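Local coordinates for protein molybdopterin converting factor, subunit 1 (Pyrococcus furiosus, PDB 1VJK) that probably serves as the small, ubiquitin-like subunit of molybdopterin synthase, the MoaD-type sulfur carrier used in building the molybdenum cofactor, at residues E29-P34 / R40-E45. Sequence-based numbering, arbitrary orientation.
Sequences EEIELP and RDLIEE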
# COMPACT_ATOMS: atom_id res chain seq x y z
N GLU A 29 -7.93 2.91 -5.45
CA GLU A 29 -7.69 2.28 -6.73
C GLU A 29 -7.57 0.79 -6.57
O GLU A 29 -7.07 0.31 -5.55
CB GLU A 29 -6.51 2.91 -7.54
CG GLU A 29 -5.15 2.30 -7.30
CD GLU A 29 -4.02 3.00 -8.06
OE1 GLU A 29 -3.97 3.00 -9.35
OE2 GLU A 29 -3.15 3.47 -7.34
N GLU A 30 -8.04 0.06 -7.56
CA GLU A 30 -7.90 -1.37 -7.61
C GLU A 30 -6.61 -1.72 -8.30
O GLU A 30 -6.34 -1.23 -9.42
CB GLU A 30 -9.07 -2.01 -8.35
CG GLU A 30 -10.42 -1.71 -7.74
CD GLU A 30 -11.56 -2.39 -8.47
OE1 GLU A 30 -11.79 -2.12 -9.70
OE2 GLU A 30 -12.25 -3.21 -7.82
N ILE A 31 -5.82 -2.59 -7.69
CA ILE A 31 -4.56 -2.99 -8.26
C ILE A 31 -4.52 -4.50 -8.43
O ILE A 31 -4.61 -5.27 -7.45
CB ILE A 31 -3.37 -2.49 -7.40
CG1 ILE A 31 -3.40 -0.96 -7.32
CG2 ILE A 31 -2.05 -2.94 -8.07
CD1 ILE A 31 -2.17 -0.30 -6.73
N GLU A 32 -4.43 -4.94 -9.68
CA GLU A 32 -4.29 -6.35 -10.01
C GLU A 32 -2.82 -6.74 -9.93
O GLU A 32 -1.95 -6.08 -10.51
CB GLU A 32 -4.85 -6.61 -11.40
CG GLU A 32 -6.36 -6.39 -11.52
CD GLU A 32 -6.94 -6.69 -12.91
OE1 GLU A 32 -6.27 -7.31 -13.76
OE2 GLU A 32 -8.13 -6.34 -13.17
N LEU A 33 -2.54 -7.81 -9.18
CA LEU A 33 -1.20 -8.27 -8.92
C LEU A 33 -1.09 -9.73 -9.33
O LEU A 33 -2.08 -10.44 -9.31
CB LEU A 33 -0.87 -8.12 -7.42
CG LEU A 33 -0.84 -6.69 -6.91
CD1 LEU A 33 -0.79 -6.70 -5.38
CD2 LEU A 33 0.38 -5.99 -7.52
N PRO A 34 0.11 -10.19 -9.70
CA PRO A 34 0.29 -11.60 -10.05
C PRO A 34 0.10 -12.52 -8.85
O PRO A 34 0.27 -12.12 -7.69
CB PRO A 34 1.74 -11.67 -10.55
CG PRO A 34 2.19 -10.31 -10.71
CD PRO A 34 1.36 -9.42 -9.85
N ARG A 40 5.13 -6.32 -0.07
CA ARG A 40 6.25 -5.60 -0.69
C ARG A 40 6.06 -5.40 -2.21
O ARG A 40 6.50 -4.38 -2.77
CB ARG A 40 7.59 -6.28 -0.36
CG ARG A 40 7.76 -7.66 -0.99
CD ARG A 40 9.18 -8.19 -0.80
NE ARG A 40 9.55 -8.45 0.61
CZ ARG A 40 10.33 -7.67 1.35
NH1 ARG A 40 10.84 -6.52 0.88
NH2 ARG A 40 10.62 -8.06 2.60
N ASP A 41 5.41 -6.36 -2.88
CA ASP A 41 5.18 -6.25 -4.33
C ASP A 41 4.16 -5.18 -4.60
O ASP A 41 4.29 -4.43 -5.57
CB ASP A 41 4.71 -7.57 -4.93
CG ASP A 41 5.65 -8.73 -4.59
OD1 ASP A 41 6.88 -8.61 -4.73
OD2 ASP A 41 5.17 -9.82 -4.20
N LEU A 42 3.16 -5.08 -3.74
CA LEU A 42 2.16 -4.02 -3.88
C LEU A 42 2.80 -2.63 -3.69
O LEU A 42 2.51 -1.71 -4.48
CB LEU A 42 1.04 -4.22 -2.87
CG LEU A 42 0.01 -3.09 -2.79
CD1 LEU A 42 -0.70 -2.86 -4.17
CD2 LEU A 42 -0.98 -3.37 -1.66
N ILE A 43 3.68 -2.49 -2.71
CA ILE A 43 4.37 -1.22 -2.50
C ILE A 43 5.16 -0.85 -3.75
O ILE A 43 5.13 0.32 -4.21
CB ILE A 43 5.26 -1.30 -1.26
CG1 ILE A 43 4.38 -1.36 -0.02
CG2 ILE A 43 6.24 -0.09 -1.20
CD1 ILE A 43 5.14 -1.66 1.31
N GLU A 44 5.88 -1.83 -4.34
CA GLU A 44 6.60 -1.52 -5.59
C GLU A 44 5.69 -1.11 -6.72
O GLU A 44 6.07 -0.22 -7.53
CB GLU A 44 7.51 -2.67 -5.99
CG GLU A 44 8.66 -2.89 -5.00
CD GLU A 44 9.44 -1.62 -4.68
OE1 GLU A 44 10.07 -1.06 -5.61
OE2 GLU A 44 9.42 -1.16 -3.52
N GLU A 45 4.51 -1.71 -6.81
CA GLU A 45 3.58 -1.34 -7.86
C GLU A 45 3.00 0.05 -7.63
O GLU A 45 2.82 0.79 -8.60
CB GLU A 45 2.46 -2.40 -7.98
CG GLU A 45 1.37 -2.07 -9.02
CD GLU A 45 1.84 -2.11 -10.47
OE1 GLU A 45 2.90 -2.69 -10.76
OE2 GLU A 45 1.12 -1.57 -11.34
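L42 puts the end of its side chain against I31 and L33, two buried residues of the strand. Its CG stands anti to the backbone N (chi1 173°), which carries CD1 over to the strand, 3.9 Å from CD1 of I31. The same methyl also meets L33 CD1, and that L33 branch lies 4.0 Å from L42 CB, the two leucine side chains crossing at about a right angle. About one turn further on, E45 joins with its aliphatic part alone: CG rests 3.7 Å from I31 CG2, while CB passes L33 CD2 at 4.2 Å, the L33 and E45 side chains sliding past each other in opposite directions. A bend at chi2 (68°) turns the E45 carboxylate away from the straight line of its chain, and OE2 forms a salt bridge with R49 farther along the helix. No hydrogen bond joins 29-34 to 40-45, and their contact is made by carbon atoms; R49 also forms a salt bridge with E29 of the strand. I31 also touches I46 of the same helix, and L33 touches L83 in a loop. Within this ubiquitin-like, β-grasp fold, helix 39-49 packs across the sheet: strand 28-33 forms one edge, and L42 also touches V12 and V14 on the adjacent antiparallel strand 10-16.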